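Local coordinates for beta sliding clamp (Bartonella birtlesii LL-WM9, PDB 6PTR), which probably encircles DNA as a ring-shaped head-to-tail homodimer, tethering DNA polymerases and other proteins to it and conferring processivity, at residues C[355-367]-C[371-381]. Numbering follows the deposited sequence.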
# COMPACT_ATOMS: atom_id res chain seq x y z
N LEU C 355 -17.71 33.13 -9.52
CA LEU C 355 -16.48 33.51 -10.19
C LEU C 355 -16.46 35.00 -10.46
O LEU C 355 -17.50 35.66 -10.55
CB LEU C 355 -16.31 32.75 -11.52
CG LEU C 355 -16.40 31.24 -11.34
CD1 LEU C 355 -16.53 30.53 -12.68
CD2 LEU C 355 -15.16 30.78 -10.58
N SER C 356 -15.25 35.52 -10.65
CA SER C 356 -15.08 36.88 -11.11
C SER C 356 -14.32 36.81 -12.43
O SER C 356 -14.85 36.34 -13.44
CB SER C 356 -14.35 37.71 -10.06
OG SER C 356 -14.43 39.08 -10.36
N ASP C 357 -13.06 37.21 -12.42
CA ASP C 357 -12.22 37.14 -13.61
C ASP C 357 -11.25 35.97 -13.48
O ASP C 357 -11.26 35.21 -12.51
CB ASP C 357 -11.48 38.46 -13.82
CG ASP C 357 -10.64 38.85 -12.61
OD1 ASP C 357 -9.63 38.17 -12.35
OD2 ASP C 357 -11.01 39.82 -11.91
N ALA C 358 -10.38 35.84 -14.48
CA ALA C 358 -9.57 34.64 -14.58
C ALA C 358 -8.46 34.56 -13.53
O ALA C 358 -7.87 33.49 -13.36
CB ALA C 358 -8.96 34.55 -15.98
N VAL C 359 -8.12 35.65 -12.85
CA VAL C 359 -7.08 35.54 -11.84
C VAL C 359 -7.59 35.92 -10.45
O VAL C 359 -6.79 36.22 -9.57
CB VAL C 359 -5.83 36.35 -12.22
CG1 VAL C 359 -5.19 35.73 -13.48
CG2 VAL C 359 -6.17 37.82 -12.44
N ALA C 360 -8.92 35.90 -10.25
CA ALA C 360 -9.50 36.23 -8.96
C ALA C 360 -9.99 34.97 -8.26
O ALA C 360 -10.41 34.02 -8.92
CB ALA C 360 -10.67 37.20 -9.13
N PRO C 361 -9.96 34.95 -6.92
CA PRO C 361 -10.38 33.74 -6.20
C PRO C 361 -11.82 33.35 -6.52
O PRO C 361 -12.68 34.21 -6.71
CB PRO C 361 -10.26 34.15 -4.72
CG PRO C 361 -9.35 35.29 -4.69
CD PRO C 361 -9.46 36.00 -6.02
N ALA C 362 -12.06 32.05 -6.55
CA ALA C 362 -13.39 31.49 -6.78
C ALA C 362 -13.95 31.06 -5.44
O ALA C 362 -13.22 30.54 -4.60
CB ALA C 362 -13.32 30.28 -7.71
N LEU C 363 -15.25 31.27 -5.25
CA LEU C 363 -15.97 30.84 -4.05
C LEU C 363 -16.79 29.61 -4.43
O LEU C 363 -17.58 29.67 -5.37
CB LEU C 363 -16.87 31.96 -3.55
CG LEU C 363 -17.79 31.80 -2.33
CD1 LEU C 363 -17.01 31.65 -1.08
CD2 LEU C 363 -18.70 33.03 -2.21
N ILE C 364 -16.61 28.52 -3.68
CA ILE C 364 -17.19 27.23 -4.03
C ILE C 364 -17.98 26.68 -2.85
O ILE C 364 -17.58 26.82 -1.69
CB ILE C 364 -16.12 26.21 -4.47
CG1 ILE C 364 -15.33 26.72 -5.68
CG2 ILE C 364 -16.76 24.85 -4.78
CD1 ILE C 364 -14.09 25.94 -5.95
N ARG C 365 -19.11 26.03 -3.16
CA ARG C 365 -19.93 25.43 -2.11
C ARG C 365 -20.93 24.47 -2.72
O ARG C 365 -21.20 24.48 -3.94
CB ARG C 365 -20.66 26.50 -1.30
CG ARG C 365 -21.38 27.50 -2.14
CD ARG C 365 -22.48 28.14 -1.35
NE ARG C 365 -21.97 29.01 -0.30
CZ ARG C 365 -21.73 30.31 -0.46
NH1 ARG C 365 -21.94 30.88 -1.64
NH2 ARG C 365 -21.28 31.03 0.56
N ASP C 366 -21.43 23.58 -1.86
CA ASP C 366 -22.68 22.88 -2.14
C ASP C 366 -23.77 23.91 -2.33
O ASP C 366 -23.94 24.81 -1.50
CB ASP C 366 -23.06 21.98 -0.96
CG ASP C 366 -22.61 20.55 -1.14
OD1 ASP C 366 -22.62 20.07 -2.30
OD2 ASP C 366 -22.24 19.93 -0.13
N ASN C 367 -24.53 23.76 -3.42
CA ASN C 367 -25.64 24.67 -3.69
C ASN C 367 -26.51 24.87 -2.46
O ASN C 367 -27.04 25.96 -2.26
CB ASN C 367 -26.46 24.14 -4.86
CG ASN C 367 -27.34 25.21 -5.51
OD1 ASN C 367 -27.17 26.41 -5.28
ND2 ASN C 367 -28.27 24.77 -6.35
N GLU C 371 -23.26 27.05 6.00
CA GLU C 371 -22.30 27.11 7.09
C GLU C 371 -20.86 26.87 6.65
O GLU C 371 -19.94 27.23 7.39
CB GLU C 371 -22.68 26.11 8.19
CG GLU C 371 -22.31 24.65 7.88
CD GLU C 371 -23.40 23.87 7.18
OE1 GLU C 371 -24.58 24.05 7.55
OE2 GLU C 371 -23.08 23.07 6.27
N VAL C 372 -20.65 26.30 5.47
CA VAL C 372 -19.32 25.92 4.97
C VAL C 372 -19.08 26.60 3.63
O VAL C 372 -19.95 26.56 2.75
CB VAL C 372 -19.23 24.38 4.79
CG1 VAL C 372 -17.84 23.97 4.34
CG2 VAL C 372 -19.62 23.66 6.08
N LEU C 373 -17.89 27.16 3.43
CA LEU C 373 -17.54 27.63 2.10
C LEU C 373 -16.09 27.30 1.82
O LEU C 373 -15.28 27.13 2.73
CB LEU C 373 -17.77 29.14 1.95
CG LEU C 373 -17.04 30.13 2.86
CD1 LEU C 373 -15.65 30.49 2.31
CD2 LEU C 373 -17.89 31.39 3.11
N TYR C 374 -15.77 27.23 0.54
CA TYR C 374 -14.41 27.00 0.11
C TYR C 374 -14.00 28.11 -0.84
O TYR C 374 -14.83 28.67 -1.57
CB TYR C 374 -14.26 25.64 -0.56
CG TYR C 374 -14.73 24.55 0.35
CD1 TYR C 374 -13.92 24.11 1.40
CD2 TYR C 374 -16.01 24.02 0.23
CE1 TYR C 374 -14.34 23.15 2.27
CE2 TYR C 374 -16.46 23.03 1.11
CZ TYR C 374 -15.61 22.61 2.13
OH TYR C 374 -16.04 21.65 3.00
N VAL C 375 -12.72 28.44 -0.82
CA VAL C 375 -12.16 29.40 -1.76
C VAL C 375 -11.00 28.73 -2.49
O VAL C 375 -10.19 28.01 -1.89
CB VAL C 375 -11.69 30.68 -1.04
CG1 VAL C 375 -11.19 31.72 -2.05
CG2 VAL C 375 -12.80 31.26 -0.19
N LEU C 376 -10.92 28.96 -3.80
CA LEU C 376 -9.82 28.38 -4.56
C LEU C 376 -9.24 29.42 -5.51
O LEU C 376 -9.97 30.05 -6.28
CB LEU C 376 -10.31 27.17 -5.36
CG LEU C 376 -9.24 26.48 -6.21
CD1 LEU C 376 -8.16 25.90 -5.31
CD2 LEU C 376 -9.90 25.39 -7.05
N MET C 377 -7.91 29.60 -5.43
CA MET C 377 -7.24 30.54 -6.33
C MET C 377 -7.07 29.92 -7.71
O MET C 377 -6.72 28.74 -7.82
CB MET C 377 -5.86 30.92 -5.78
CG MET C 377 -5.26 32.21 -6.40
SD MET C 377 -6.29 33.64 -6.00
CE MET C 377 -5.44 34.91 -6.91
N PRO C 378 -7.31 30.66 -8.78
CA PRO C 378 -7.04 30.12 -10.12
C PRO C 378 -5.54 30.04 -10.41
O PRO C 378 -4.71 30.56 -9.67
CB PRO C 378 -7.72 31.10 -11.07
CG PRO C 378 -7.89 32.35 -10.28
CD PRO C 378 -8.04 31.93 -8.83
N VAL C 379 -5.23 29.43 -11.55
CA VAL C 379 -3.87 29.42 -12.08
C VAL C 379 -3.97 29.91 -13.53
O VAL C 379 -5.01 29.77 -14.17
CB VAL C 379 -3.19 28.04 -12.02
CG1 VAL C 379 -3.15 27.50 -10.56
CG2 VAL C 379 -3.89 27.04 -12.93
N ARG C 380 -2.86 30.42 -14.05
CA ARG C 380 -2.90 30.95 -15.42
C ARG C 380 -2.90 29.81 -16.43
O ARG C 380 -2.20 28.80 -16.27
CB ARG C 380 -1.73 31.90 -15.68
CG ARG C 380 -1.77 33.16 -14.82
CD ARG C 380 -0.87 34.22 -15.43
NE ARG C 380 -1.29 34.58 -16.78
CZ ARG C 380 -0.59 35.38 -17.58
NH1 ARG C 380 0.55 35.90 -17.14
NH2 ARG C 380 -1.03 35.67 -18.81
N VAL C 381 -3.68 29.99 -17.50
CA VAL C 381 -3.78 29.04 -18.58
C VAL C 381 -3.84 29.82 -19.90
O VAL C 381 -3.90 31.06 -19.92
CB VAL C 381 -5.01 28.13 -18.44
CG1 VAL C 381 -4.87 27.16 -17.26
CG2 VAL C 381 -6.29 29.01 -18.33
OXT VAL C 381 -3.80 29.23 -20.99
O HOH W 1 -6.94 31.49 -14.96
O HOH W 2 -22.15 27.86 2.16
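The carbonyl oxygen of Tyr374 accepts the amide of Ile364 (N to O 2.8 Å) and also meets CA of Leu363 in a C-H...O contact at 3.5 Å. Tyr374 N returns a bond to Ile364 O, and Ala362 and Leu376 exchange a second reciprocal pair, zipping strands 362-366 and 372-376 into an antiparallel hairpin. Strand 372-376 also pairs with strand 189-196, so one continuous sheet spans the central and C-terminal domains. Between these hydrogen-bonded pairs sits the non-hydrogen-bonded pair Leu363 and Val375. Leu363 extends its side chain with CG opposite the main-chain nitrogen (chi1 178°), which brings CD1 to within 3.8 Å of Leu373 CD1, while Val375 CG1 packs on Pro361 CB. Ile364, Tyr374 and Leu376 occupy the other face, where CD1 of Ile364 meets CB of Leu376 and Tyr374 OH is hydrogen-bonded to Gln345 NE2.

Beyond the strands, Met377 bends at chi2 (64°) to run alongside the Pro361 ring, its SD 3.7 Å from Pro361 CG. The Pro378 ring packs against the type I turn 357-360, its CD 3.2 Å from Ala360 O, and a water joins Ala358 O to Val379 O. Asp357 OD1 steadies that turn by accepting Val359 N in an Asx turn.

Bound griselimycin therefore meets Val359, Val375 and Met377 through packing, whereas Arg380 offers it main-chain hydrogen bonds as well as side-chain packing.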